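PDB 2C40: inosine-uridine preferring nucleoside hydrolase family protein from Bacillus anthracis, which belongs to a family of calcium-binding alpha/beta proteins and here holds a calcium ion and alpha-D-ribofuranose together in one pocket. Local coordinates for residues Ala64-Arg68 with Thr129-Arg133; Ser174-Pro178 with Gln276-Val280; Val248-Ala252 with Phe299-Ile303. Where two conformers were deposited one is given. Numbering follows the deposited sequence.

Contact 1: residues Ala64-Arg68 with Thr129-Arg133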
# COMPACT_ATOMS: atom_id res chain seq x y z
N ALA A 64 6.16 -15.56 -18.08
CA ALA A 64 6.54 -14.17 -18.16
C ALA A 64 6.53 -13.68 -19.60
O ALA A 64 7.19 -14.28 -20.46
CB ALA A 64 7.97 -14.00 -17.53
N SER A 65 5.83 -12.56 -19.84
CA SER A 65 5.87 -11.89 -21.13
C SER A 65 7.21 -11.22 -21.40
O SER A 65 7.92 -10.86 -20.47
CB SER A 65 4.79 -10.81 -21.20
OG SER A 65 4.85 -10.14 -22.43
N ASN A 66 7.60 -11.11 -22.67
CA ASN A 66 8.74 -10.23 -23.03
C ASN A 66 8.23 -9.15 -23.96
O ASN A 66 9.01 -8.45 -24.62
CB ASN A 66 10.01 -10.99 -23.52
CG ASN A 66 9.78 -11.84 -24.78
OD1 ASN A 66 10.70 -12.55 -25.20
ND2 ASN A 66 8.62 -11.76 -25.39
N SER A 67 6.91 -8.97 -23.94
CA SER A 67 6.27 -7.92 -24.71
C SER A 67 6.64 -6.60 -24.11
O SER A 67 6.85 -6.48 -22.88
CB SER A 67 4.77 -8.10 -24.75
OG SER A 67 4.38 -9.20 -25.59
N ARG A 68 6.78 -5.61 -24.97
CA ARG A 68 7.03 -4.25 -24.55
C ARG A 68 5.88 -3.36 -24.98
O ARG A 68 5.26 -3.59 -26.00
CB ARG A 68 8.31 -3.76 -25.16
CG ARG A 68 9.50 -4.51 -24.70
CD ARG A 68 10.67 -4.15 -25.56
NE ARG A 68 11.87 -4.86 -25.15
CZ ARG A 68 13.12 -4.52 -25.48
NH1 ARG A 68 13.34 -3.44 -26.24
NH2 ARG A 68 14.13 -5.28 -25.10
N THR A 129 -1.01 -7.20 -26.11
CA THR A 129 0.16 -7.44 -26.97
C THR A 129 0.70 -8.87 -26.98
O THR A 129 1.14 -9.33 -28.04
CB THR A 129 1.25 -6.31 -26.92
OG1 THR A 129 2.61 -6.84 -26.85
CG2 THR A 129 0.98 -5.28 -25.94
N ASP A 130 0.57 -9.62 -25.87
CA ASP A 130 0.95 -11.07 -25.93
C ASP A 130 0.06 -11.85 -26.92
O ASP A 130 0.52 -12.81 -27.59
CB ASP A 130 0.89 -11.76 -24.55
CG ASP A 130 2.02 -11.34 -23.60
OD1 ASP A 130 3.14 -11.01 -24.04
OD2 ASP A 130 1.77 -11.38 -22.36
N LEU A 131 -1.22 -11.48 -27.01
CA LEU A 131 -2.12 -12.09 -27.98
C LEU A 131 -1.89 -11.63 -29.44
O LEU A 131 -1.96 -12.43 -30.37
CB LEU A 131 -3.59 -11.89 -27.57
CG LEU A 131 -4.70 -12.40 -28.51
CD1 LEU A 131 -4.66 -13.91 -28.71
CD2 LEU A 131 -6.06 -11.98 -28.00
N ALA A 132 -1.71 -10.35 -29.66
CA ALA A 132 -1.39 -9.82 -30.99
C ALA A 132 -0.23 -10.58 -31.56
O ALA A 132 -0.23 -11.02 -32.73
CB ALA A 132 -1.04 -8.32 -30.87
N ARG A 133 0.76 -10.73 -30.71
CA ARG A 133 2.01 -11.38 -31.05
C ARG A 133 1.85 -12.87 -31.34
O ARG A 133 2.40 -13.34 -32.29
CB ARG A 133 2.99 -11.12 -29.92
CG ARG A 133 4.39 -11.36 -30.28
CD ARG A 133 5.31 -10.16 -29.84
NE ARG A 133 5.52 -10.18 -28.42
CZ ARG A 133 6.64 -10.57 -27.82
NH1 ARG A 133 7.73 -10.95 -28.50
NH2 ARG A 133 6.69 -10.53 -26.50
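Ala64 ends edge strand 62-64 with its CB pointing away from helix 129-137; from here the chain turns into a loop whose serines meet the first turn of that helix. Ser65, in the t rotamer, points toward the helix, and its OG has two roles: it donates to Asp130 OD1 (2.5 Å) and accepts from the backbone N of Ser67 (2.8 Å), forming an ST turn. This turn folds the loop back so that Ser65 and Ser67 face the same partner, while Asn66 between them starts away from the helix and, with chi1 p, curls its exposed end back beside the Arg133 guanidinium. Ser67 carries the largest share of the interface. Its OG donates to Asp130 OD1 (2.7 Å) and accepts from the Arg133 side chain through NE (3.2 Å) and NH2 (2.8 Å). One carboxylate oxygen thus collects both serine hydroxyls, and the Ser67 hydroxyl relays the aspartate to the arginine, residues three apart and so on neighbouring parts of one helix face. The backbone bond from Arg133 N to Thr129 O (3.0 Å) closes the turn carrying them. Arg68 points away from the helix and is exposed. Both segments follow parallel strands at their C-terminal ends, in a sheet with the 3-2-1-4-5-6 strand order of a Rossmann-like core, and the side chain of Asp130 lies about 12 Å from the bound calcium. Ile35, beyond strand 27-34, touches Ser65, Ser67 and Asp130; Ala105 and His106 of helix 105-115 border the network, and helix 178-186 packs on Thr129 and Ala132.

Contact 2: residues Ser174-Pro178 with Gln276-Val280; sequences SFWDP and QGRTV
Ser174 and Phe175 are helical, in helix 172-176, and a weak backbone bond joins Asp177 N to Ser174 O (3.2 Å). Asp177 is extended (phi/psi -156/86) and occupies the N-cap position of helix 178-186, where its side chain caps a backbone N just past Pro178. The other segment is a loop leading into strand 279-281. Gly277 adopts a left-handed conformation (85/-17), and its CA lies 4.3 Å from the CA of Phe175. Glycine is required twice over: a CB would be jammed against the preceding carbonyl and would clash with Phe175 CA.

Van der Waals contact fills the interface. Ser174 CB rests 3.3 Å from Gly277 O. Pro178 points toward the loop, placing CB 3.7 Å from Gly277 N. Gln276, with chi1 m, chi2 t and chi3 63°, brings OE1 to 3.6 Å from Pro178 CG. Phe175, with chi1 t, brings its ring edge to Gln276, CD1 to O being 3.6 Å.

Polar groups find their partners in adjoining parts of the chain. Asn71 ND2 bonds both Phe175 O and Gln276 OE1, linking the segments indirectly; Ser174 OG bonds Glu171, and Thr279 OG1 bonds Thr154 O.

The link between helices 172-176 and 178-186 thus packs against the loop around Gly277, beside the ribofuranose pocket, to which Glu171, Trp172 and Asn173 contribute just ahead of Ser174. Trp172 meets the Phe175 ring edge-to-face, Trp176 reaches Thr129 of helix 129-137, and strand 279-281, outermost in the sheet, pairs with strand 261-269.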
# COMPACT_ATOMS: atom_id res chain seq x y z
N SER A 174 -5.98 -0.41 -23.88
CA SER A 174 -5.86 -0.11 -25.30
C SER A 174 -4.70 0.83 -25.58
O SER A 174 -3.89 0.58 -26.46
CB SER A 174 -7.13 0.52 -25.87
OG SER A 174 -8.29 -0.14 -25.40
N PHE A 175 -4.66 1.94 -24.86
CA PHE A 175 -3.58 2.93 -25.03
C PHE A 175 -2.16 2.33 -24.91
O PHE A 175 -1.29 2.72 -25.64
CB PHE A 175 -3.80 4.05 -24.03
CG PHE A 175 -2.83 5.22 -24.17
CD1 PHE A 175 -2.85 6.01 -25.31
CD2 PHE A 175 -1.95 5.54 -23.14
CE1 PHE A 175 -2.00 7.07 -25.46
CE2 PHE A 175 -1.06 6.62 -23.25
CZ PHE A 175 -1.09 7.41 -24.40
N TRP A 176 -1.95 1.38 -24.01
CA TRP A 176 -0.61 0.80 -23.79
C TRP A 176 -0.02 0.26 -25.05
O TRP A 176 1.19 0.36 -25.25
CB TRP A 176 -0.63 -0.31 -22.76
CG TRP A 176 0.73 -0.73 -22.14
CD1 TRP A 176 1.36 -0.15 -21.11
CD2 TRP A 176 1.51 -1.90 -22.46
NE1 TRP A 176 2.50 -0.80 -20.81
CE2 TRP A 176 2.62 -1.90 -21.60
CE3 TRP A 176 1.37 -2.96 -23.40
CZ2 TRP A 176 3.59 -2.90 -21.60
CZ3 TRP A 176 2.36 -3.94 -23.43
CH2 TRP A 176 3.46 -3.90 -22.52
N ASP A 177 -0.87 -0.33 -25.91
CA ASP A 177 -0.46 -0.84 -27.21
C ASP A 177 -1.67 -0.89 -28.18
O ASP A 177 -2.36 -1.93 -28.29
CB ASP A 177 0.15 -2.22 -27.03
CG ASP A 177 0.80 -2.72 -28.29
OD1 ASP A 177 0.63 -2.02 -29.29
OD2 ASP A 177 1.51 -3.76 -28.27
N PRO A 178 -1.94 0.23 -28.84
CA PRO A 178 -3.05 0.35 -29.80
C PRO A 178 -2.94 -0.55 -31.02
O PRO A 178 -3.98 -1.00 -31.56
CB PRO A 178 -3.00 1.82 -30.21
CG PRO A 178 -2.21 2.49 -29.13
CD PRO A 178 -1.23 1.51 -28.67
N GLN A 276 -4.85 7.76 -30.44
CA GLN A 276 -4.42 6.36 -30.36
C GLN A 276 -5.08 5.64 -29.23
O GLN A 276 -5.10 6.15 -28.13
CB GLN A 276 -2.98 6.23 -29.85
CG GLN A 276 -1.86 6.44 -30.72
CD GLN A 276 -0.61 6.52 -29.85
OE1 GLN A 276 -0.24 5.56 -29.17
NE2 GLN A 276 0.03 7.67 -29.87
N GLY A 277 -5.48 4.40 -29.45
CA GLY A 277 -6.14 3.61 -28.42
C GLY A 277 -7.64 3.83 -28.31
O GLY A 277 -8.35 3.01 -27.72
N ARG A 278 -8.15 4.93 -28.88
CA ARG A 278 -9.61 5.18 -28.90
C ARG A 278 -10.39 4.08 -29.64
O ARG A 278 -10.04 3.69 -30.73
CB ARG A 278 -9.93 6.54 -29.55
CG ARG A 278 -11.32 7.11 -29.16
CD ARG A 278 -11.78 8.18 -30.11
NE ARG A 278 -11.03 9.44 -30.02
CZ ARG A 278 -11.22 10.46 -30.87
NH1 ARG A 278 -12.14 10.36 -31.81
NH2 ARG A 278 -10.53 11.58 -30.77
N THR A 279 -11.46 3.60 -28.99
CA THR A 279 -12.41 2.68 -29.55
C THR A 279 -13.65 3.47 -29.89
O THR A 279 -14.16 4.24 -29.05
CB THR A 279 -12.77 1.56 -28.56
OG1 THR A 279 -13.18 2.14 -27.31
CG2 THR A 279 -11.61 0.61 -28.34
N VAL A 280 -14.15 3.26 -31.11
CA VAL A 280 -15.18 4.08 -31.73
C VAL A 280 -16.23 3.16 -32.38
O VAL A 280 -15.87 2.28 -33.14
CB VAL A 280 -14.55 5.00 -32.84
CG1 VAL A 280 -15.60 5.87 -33.50
CG2 VAL A 280 -13.45 5.86 -32.28

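Contact 3: residues Val248-Ala252 with Phe299-Ile303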
# COMPACT_ATOMS: atom_id res chain seq x y z
N VAL A 248 -11.87 -7.62 -12.18
CA VAL A 248 -12.57 -8.59 -11.39
C VAL A 248 -13.92 -8.89 -12.06
O VAL A 248 -14.36 -10.03 -12.07
CB VAL A 248 -12.75 -8.13 -9.91
CG1 VAL A 248 -13.61 -9.09 -9.15
CG2 VAL A 248 -11.41 -8.04 -9.20
N LEU A 249 -14.55 -7.86 -12.61
CA LEU A 249 -15.81 -7.99 -13.29
C LEU A 249 -15.63 -8.76 -14.60
O LEU A 249 -16.50 -9.54 -14.98
CB LEU A 249 -16.38 -6.63 -13.61
CG LEU A 249 -17.76 -6.50 -14.25
CD1 LEU A 249 -17.62 -6.24 -15.71
CD2 LEU A 249 -18.72 -7.68 -13.97
N THR A 250 -14.54 -8.49 -15.29
CA THR A 250 -14.16 -9.22 -16.51
C THR A 250 -14.03 -10.71 -16.23
O THR A 250 -14.59 -11.52 -16.97
CB THR A 250 -12.83 -8.68 -17.09
OG1 THR A 250 -12.93 -7.25 -17.29
CG2 THR A 250 -12.50 -9.33 -18.40
N ALA A 251 -13.32 -11.03 -15.15
CA ALA A 251 -13.10 -12.42 -14.71
C ALA A 251 -14.38 -13.09 -14.23
O ALA A 251 -14.59 -14.27 -14.48
CB ALA A 251 -12.05 -12.45 -13.62
N ALA A 252 -15.25 -12.31 -13.56
CA ALA A 252 -16.52 -12.82 -13.07
C ALA A 252 -17.51 -13.11 -14.22
O ALA A 252 -18.33 -14.01 -14.13
CB ALA A 252 -17.12 -11.87 -12.10
N PHE A 299 -23.27 -9.58 -8.36
CA PHE A 299 -21.81 -9.45 -8.59
C PHE A 299 -21.06 -9.51 -7.27
O PHE A 299 -20.19 -10.35 -7.06
CB PHE A 299 -21.49 -8.15 -9.35
CG PHE A 299 -20.04 -7.89 -9.49
CD1 PHE A 299 -19.45 -6.78 -8.88
CD2 PHE A 299 -19.24 -8.79 -10.19
CE1 PHE A 299 -18.10 -6.54 -9.03
CE2 PHE A 299 -17.87 -8.58 -10.31
CZ PHE A 299 -17.29 -7.47 -9.73
N PHE A 300 -21.42 -8.64 -6.36
CA PHE A 300 -20.74 -8.61 -5.07
C PHE A 300 -21.00 -9.84 -4.22
O PHE A 300 -20.11 -10.27 -3.53
CB PHE A 300 -21.08 -7.32 -4.30
CG PHE A 300 -20.43 -6.12 -4.89
CD1 PHE A 300 -21.18 -5.15 -5.56
CD2 PHE A 300 -19.07 -6.00 -4.84
CE1 PHE A 300 -20.54 -4.04 -6.13
CE2 PHE A 300 -18.43 -4.91 -5.40
CZ PHE A 300 -19.15 -3.92 -6.05
N ASP A 301 -22.20 -10.42 -4.29
CA ASP A 301 -22.44 -11.70 -3.59
C ASP A 301 -21.57 -12.83 -4.17
O ASP A 301 -21.06 -13.69 -3.47
CB ASP A 301 -23.91 -12.09 -3.67
CG ASP A 301 -24.21 -13.35 -2.93
OD1 ASP A 301 -24.16 -13.34 -1.68
OD2 ASP A 301 -24.51 -14.37 -3.60
N TYR A 302 -21.40 -12.81 -5.47
CA TYR A 302 -20.65 -13.86 -6.16
C TYR A 302 -19.17 -13.87 -5.71
O TYR A 302 -18.62 -14.90 -5.33
CB TYR A 302 -20.78 -13.62 -7.65
CG TYR A 302 -20.02 -14.55 -8.54
CD1 TYR A 302 -19.22 -14.05 -9.55
CD2 TYR A 302 -20.11 -15.93 -8.37
CE1 TYR A 302 -18.55 -14.91 -10.40
CE2 TYR A 302 -19.45 -16.79 -9.20
CZ TYR A 302 -18.65 -16.28 -10.22
OH TYR A 302 -17.96 -17.14 -11.05
N ILE A 303 -18.54 -12.71 -5.75
CA ILE A 303 -17.13 -12.63 -5.40
C ILE A 303 -16.88 -12.83 -3.91
O ILE A 303 -15.89 -13.47 -3.54
CB ILE A 303 -16.47 -11.41 -6.04
CG1 ILE A 303 -17.03 -10.13 -5.46
CG2 ILE A 303 -16.67 -11.46 -7.62
CD1 ILE A 303 -16.71 -8.86 -6.29
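Phe299 swings its ring, chi1 t, across to helix 246-255 and brings it against one turn there: CE2 comes 3.7 Å from Leu249 CA, 3.9 Å from Leu249 CD2 and 3.8 Å from Ala252 CB, while CZ lies 4.1 Å from Val248 CG1. Ala252 meets the ring at its edge. The same methyl also touches the edge of the Tyr302 ring, with CB 3.8 Å from CE1, so the small alanine fits between two aromatics from successive turns. Val248 CG1 makes a second contact, 4.2 Å from Ile303 CG2. Every contact is apolar. The two short helical segments cross almost at right angles (80°), with axes 11.2 Å apart at their closest, a gap the aromatic rings span. This is helix-helix packing in an alpha/beta fold: helix 296-308 follows strand 286-292 near the end of the chain, and helix 246-255 carries, just before Val248, the calcium ligand Asp247. The side chain of Val248 itself is about 9 Å from both the calcium and the ribofuranose. It also packs on helix 12-21, at Asp13, Val16, Ser17 and Leu20. Leu249 touches Ile194 of strand 191-194, and Tyr302 touches Met24 and Leu259.

Overall arrangement
Contacts 2 and 3 are buried, whereas contact 1 is only partly so, with Asn66 and Arg68 exposed. Chemistry follows place: a serine-aspartate-arginine hydrogen-bond network ties the loop in contact 1, backbone and glycine packing shape contact 2, and hydrocarbon and aromatic side chains fill contact 3. Contacts 1 and 2 adjoin: Thr129 CG2 lies 3.2 Å from Trp176 CZ3, and Arg68 C lies 3.5 Å from Trp176 CH2. Contact 3 uses separate helices, across the chain's centre from contact 1, their centres about 26 Å apart. Along the chain, contact 1 closes before the others open, while contacts 2 and 3 interleave, 276-280 falling between 248-252 and 299-303.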